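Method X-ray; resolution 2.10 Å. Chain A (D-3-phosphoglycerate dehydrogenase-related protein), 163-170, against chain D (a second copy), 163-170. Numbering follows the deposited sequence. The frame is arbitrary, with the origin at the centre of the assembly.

Chain A, residues 163-170: AQFGHVFG
Chain D, residues 163-170: AQFGHVFG

Residues 163-168 of each chain are helical, the last turns of helices that begin earlier. The two helices run nearly antiparallel, at 167°, with axes 10.1 Å apart at closest approach. The register pairs Phe A165 with Val D168 (CA to CA 6.8 Å) and Val A168 with Phe D165 (CA to CA 7.1 Å). The contact is therefore close to twofold, and most of its pairings occur twice.

Helical phi/psi values lie near -60/-45, with psi easing to about -26 at the valines. In both chains the amides of 167, 168 and 169 bond to the carbonyls four residues back. His A167 N to Ala A163 O is 3.0 Å; His D167 N to Ala D163 O is 2.8 Å. The glycines then turn to positive phi, 78/31 in A and 72/36 in D, a region that favours glycine. Gly A170 N bonds to His A167 O at 2.9 Å, and Gly D170 N to His D167 O at 2.8 Å. Gly D170 completes a Schellman motif.

Two offset ring stacks hold the contact. The rings of Phe A165 and Phe D169 have centroids 4.0 Å apart; those of Phe A169 and Phe D165 are 3.8 Å apart. Their closest atoms are Phe A165 CD1 to Phe D169 CE1, 3.6 Å, and Phe A169 CE1 to Phe D165 CD1, 3.5 Å.

All four CA-to-CB bonds point sideways, so chi1 and chi2 decide where the rings lie. Phe A165 has chi1 -66° (m), Phe D165 -60° (m), and both have chi2 -18°. Phe A169 has chi1 -90° (m) and chi2 73°; Phe D169 has -86° (m) and 70°. These settings bring the ring ends nearer the partner and lay each 165 ring face to face with a 169 ring, planes 6° apart. Each 165 ring also has a valine carbonyl near its plane at the edge: Phe A165 CE1 to Val D168 O is 3.8 Å, and Phe D165 CE1 to Val A168 O is 4.0 Å.

The valines point toward the partner and meet at Val A168 CG2 to Val D168 CG2, 4.0 Å. Their rotamers break the symmetry: Val A168 is t (164°), Val D168 p (80°). Each still packs a CG1 on a ring, Val A168 on Phe D165 CD1 at 4.0 Å and Val D168 on Phe A165 CD1 at 3.9 Å.

Gln A164 (chi1 -80°, m; chi2 175°, t; chi3 -72°) comes nearest through CB, 4.2 Å from Val D168 CG2. No hydrogen bond crosses; the contact is apolar and aromatic, burying 456 Å² in total.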

ATOM      1  N   ALA A 163     -34.087   4.293   5.602  1.00 24.80           N
ATOM      2  CA  ALA A 163     -35.432   3.702   5.557  1.00 25.07           C
ATOM      3  C   ALA A 163     -36.002   3.678   4.143  1.00 24.62           C
ATOM      4  O   ALA A 163     -36.622   2.686   3.755  1.00 25.66           O
ATOM      5  CB  ALA A 163     -36.385   4.415   6.522  1.00 24.34           C
ATOM      6  N   GLN A 164     -35.803   4.763   3.389  1.00 25.15           N
ATOM      7  CA  GLN A 164     -36.177   4.818   1.966  1.00 25.75           C
ATOM      8  C   GLN A 164     -35.452   3.760   1.143  1.00 25.20           C
ATOM      9  O   GLN A 164     -36.076   3.084   0.318  1.00 24.36           O
ATOM     10  CB  GLN A 164     -35.837   6.169   1.351  1.00 27.93           C
ATOM     11  CG  GLN A 164     -36.796   7.300   1.623  1.00 30.64           C
ATOM     12  CD  GLN A 164     -36.254   8.597   1.061  1.00 33.37           C
ATOM     13  OE1 GLN A 164     -35.296   9.163   1.589  1.00 35.22           O
ATOM     14  NE2 GLN A 164     -36.846   9.060  -0.027  1.00 34.12           N
ATOM     15  N   PHE A 165     -34.133   3.644   1.353  1.00 24.50           N
ATOM     16  CA  PHE A 165     -33.313   2.630   0.677  1.00 23.87           C
ATOM     17  C   PHE A 165     -33.887   1.248   0.955  1.00 23.59           C
ATOM     18  O   PHE A 165     -34.119   0.463   0.029  1.00 23.97           O
ATOM     19  CB  PHE A 165     -31.839   2.677   1.135  1.00 23.31           C
ATOM     20  CG  PHE A 165     -31.101   3.941   0.756  1.00 23.37           C
ATOM     21  CD1 PHE A 165     -31.576   4.786  -0.252  1.00 23.34           C
ATOM     22  CD2 PHE A 165     -29.900   4.273   1.394  1.00 24.03           C
ATOM     23  CE1 PHE A 165     -30.892   5.945  -0.595  1.00 23.47           C
ATOM     24  CE2 PHE A 165     -29.206   5.431   1.044  1.00 24.08           C
ATOM     25  CZ  PHE A 165     -29.708   6.270   0.052  1.00 23.61           C
ATOM     26  N   GLY A 166     -34.127   0.969   2.234  1.00 23.35           N
ATOM     27  CA  GLY A 166     -34.641  -0.329   2.675  1.00 23.85           C
ATOM     28  C   GLY A 166     -35.968  -0.681   2.038  1.00 23.82           C
ATOM     29  O   GLY A 166     -36.168  -1.815   1.605  1.00 22.88           O
ATOM     30  N   HIS A 167     -36.866   0.301   1.966  1.00 24.37           N
ATOM     31  CA  HIS A 167     -38.192   0.089   1.379  1.00 25.16           C
ATOM     32  C   HIS A 167     -38.101  -0.294  -0.070  1.00 25.16           C
ATOM     33  O   HIS A 167     -38.687  -1.287  -0.485  1.00 24.75           O
ATOM     34  CB  HIS A 167     -39.077   1.324   1.546  1.00 25.92           C
ATOM     35  CG  HIS A 167     -40.395   1.236   0.800  1.00 26.71           C
ATOM     36  ND1 HIS A 167     -41.380   0.380   1.158  1.00 26.04           N
ATOM     37  CD2 HIS A 167     -40.866   1.937  -0.314  1.00 27.23           C
ATOM     38  CE1 HIS A 167     -42.426   0.526   0.319  1.00 27.37           C
ATOM     39  NE2 HIS A 167     -42.112   1.478  -0.581  1.00 27.71           N
ATOM     40  N   VAL A 168     -37.347   0.488  -0.842  1.00 25.62           N
ATOM     41  CA  VAL A 168     -37.159   0.240  -2.276  1.00 26.66           C
ATOM     42  C   VAL A 168     -36.445  -1.090  -2.545  1.00 25.92           C
ATOM     43  O   VAL A 168     -36.636  -1.709  -3.591  1.00 27.16           O
ATOM     44  CB  VAL A 168     -36.429   1.420  -2.956  1.00 27.09           C
ATOM     45  CG1 VAL A 168     -35.890   1.025  -4.320  1.00 26.32           C
ATOM     46  CG2 VAL A 168     -37.373   2.617  -3.071  1.00 27.59           C
ATOM     47  N   PHE A 169     -35.647  -1.535  -1.582  1.00 26.35           N
ATOM     48  CA  PHE A 169     -34.998  -2.844  -1.649  1.00 25.58           C
ATOM     49  C   PHE A 169     -35.888  -3.989  -1.163  1.00 26.07           C
ATOM     50  O   PHE A 169     -35.422  -5.120  -1.019  1.00 25.84           O
ATOM     51  CB  PHE A 169     -33.687  -2.818  -0.860  1.00 25.28           C
ATOM     52  CG  PHE A 169     -32.503  -2.412  -1.680  1.00 25.54           C
ATOM     53  CD1 PHE A 169     -32.324  -1.090  -2.070  1.00 24.84           C
ATOM     54  CD2 PHE A 169     -31.559  -3.358  -2.068  1.00 25.51           C
ATOM     55  CE1 PHE A 169     -31.224  -0.716  -2.825  1.00 25.38           C
ATOM     56  CE2 PHE A 169     -30.462  -2.989  -2.832  1.00 25.46           C
ATOM     57  CZ  PHE A 169     -30.293  -1.667  -3.212  1.00 25.13           C
ATOM     58  N   GLY A 170     -37.162  -3.693  -0.905  1.00 26.76           N
ATOM     59  CA  GLY A 170     -38.118  -4.707  -0.446  1.00 27.07           C
ATOM     60  C   GLY A 170     -38.017  -5.092   1.022  1.00 26.16           C
ATOM     61  O   GLY A 170     -38.325  -6.229   1.397  1.00 26.67           O
TER
ATOM     62  N   ALA D 163     -32.621   0.536 -11.967  1.00 26.14           N
ATOM     63  CA  ALA D 163     -33.146   1.887 -12.193  1.00 26.69           C
ATOM     64  C   ALA D 163     -33.852   2.408 -10.947  1.00 27.25           C
ATOM     65  O   ALA D 163     -33.674   3.566 -10.573  1.00 28.32           O
ATOM     66  CB  ALA D 163     -34.085   1.909 -13.384  1.00 25.18           C
ATOM     67  N   GLN D 164     -34.647   1.544 -10.316  1.00 26.31           N
ATOM     68  CA  GLN D 164     -35.304   1.867  -9.048  1.00 27.67           C
ATOM     69  C   GLN D 164     -34.275   2.268  -7.991  1.00 26.11           C
ATOM     70  O   GLN D 164     -34.448   3.276  -7.300  1.00 26.46           O
ATOM     71  CB  GLN D 164     -36.138   0.685  -8.558  1.00 29.29           C
ATOM     72  CG  GLN D 164     -37.307   0.355  -9.471  1.00 32.53           C
ATOM     73  CD  GLN D 164     -38.172  -0.770  -8.945  1.00 34.13           C
ATOM     74  OE1 GLN D 164     -37.676  -1.749  -8.390  1.00 36.48           O
ATOM     75  NE2 GLN D 164     -39.479  -0.641  -9.133  1.00 36.43           N
ATOM     76  N   PHE D 165     -33.198   1.486  -7.899  1.00 24.14           N
ATOM     77  CA  PHE D 165     -32.092   1.771  -6.986  1.00 23.49           C
ATOM     78  C   PHE D 165     -31.465   3.129  -7.313  1.00 23.03           C
ATOM     79  O   PHE D 165     -31.357   3.993  -6.447  1.00 22.36           O
ATOM     80  CB  PHE D 165     -31.019   0.650  -7.014  1.00 22.28           C
ATOM     81  CG  PHE D 165     -31.529  -0.727  -6.630  1.00 22.42           C
ATOM     82  CD1 PHE D 165     -32.730  -0.899  -5.935  1.00 22.35           C
ATOM     83  CD2 PHE D 165     -30.765  -1.862  -6.908  1.00 22.46           C
ATOM     84  CE1 PHE D 165     -33.178  -2.167  -5.576  1.00 22.06           C
ATOM     85  CE2 PHE D 165     -31.206  -3.134  -6.545  1.00 22.29           C
ATOM     86  CZ  PHE D 165     -32.414  -3.287  -5.877  1.00 22.54           C
ATOM     87  N   GLY D 166     -31.047   3.319  -8.563  1.00 24.16           N
ATOM     88  CA  GLY D 166     -30.489   4.607  -8.989  1.00 25.18           C
ATOM     89  C   GLY D 166     -31.413   5.776  -8.688  1.00 25.22           C
ATOM     90  O   GLY D 166     -30.978   6.832  -8.225  1.00 25.86           O
ATOM     91  N   HIS D 167     -32.700   5.585  -8.929  1.00 26.49           N
ATOM     92  CA  HIS D 167     -33.665   6.647  -8.686  1.00 28.31           C
ATOM     93  C   HIS D 167     -33.659   7.091  -7.244  1.00 28.31           C
ATOM     94  O   HIS D 167     -33.501   8.282  -6.963  1.00 27.54           O
ATOM     95  CB  HIS D 167     -35.062   6.229  -9.108  1.00 29.02           C
ATOM     96  CG  HIS D 167     -36.094   7.311  -8.918  1.00 30.39           C
ATOM     97  ND1 HIS D 167     -36.106   8.438  -9.662  1.00 30.32           N
ATOM     98  CD2 HIS D 167     -37.160   7.413  -8.027  1.00 30.49           C
ATOM     99  CE1 HIS D 167     -37.132   9.216  -9.274  1.00 31.61           C
ATOM    100  NE2 HIS D 167     -37.776   8.587  -8.272  1.00 31.53           N
ATOM    101  N   VAL D 168     -33.801   6.141  -6.319  1.00 28.70           N
ATOM    102  CA  VAL D 168     -33.877   6.474  -4.892  1.00 28.13           C
ATOM    103  C   VAL D 168     -32.543   7.042  -4.375  1.00 28.21           C
ATOM    104  O   VAL D 168     -32.521   7.814  -3.412  1.00 27.74           O
ATOM    105  CB  VAL D 168     -34.384   5.289  -4.029  1.00 28.47           C
ATOM    106  CG1 VAL D 168     -33.264   4.286  -3.744  1.00 27.59           C
ATOM    107  CG2 VAL D 168     -34.995   5.796  -2.725  1.00 27.95           C
ATOM    108  N   PHE D 169     -31.444   6.682  -5.036  1.00 26.82           N
ATOM    109  CA  PHE D 169     -30.138   7.258  -4.723  1.00 27.10           C
ATOM    110  C   PHE D 169     -29.969   8.637  -5.371  1.00 27.46           C
ATOM    111  O   PHE D 169     -28.908   9.242  -5.286  1.00 27.76           O
ATOM    112  CB  PHE D 169     -28.993   6.290  -5.098  1.00 26.05           C
ATOM    113  CG  PHE D 169     -28.674   5.292  -4.015  1.00 25.02           C
ATOM    114  CD1 PHE D 169     -29.568   4.264  -3.708  1.00 25.25           C
ATOM    115  CD2 PHE D 169     -27.501   5.393  -3.280  1.00 24.49           C
ATOM    116  CE1 PHE D 169     -29.293   3.356  -2.692  1.00 25.33           C
ATOM    117  CE2 PHE D 169     -27.214   4.490  -2.263  1.00 24.71           C
ATOM    118  CZ  PHE D 169     -28.113   3.472  -1.964  1.00 25.12           C
ATOM    119  N   GLY D 170     -31.033   9.130  -6.006  1.00 28.83           N
ATOM    120  CA  GLY D 170     -31.034  10.465  -6.601  1.00 29.30           C
ATOM    121  C   GLY D 170     -30.183  10.540  -7.852  1.00 29.86           C
ATOM    122  O   GLY D 170     -29.531  11.553  -8.106  1.00 30.25           O
TER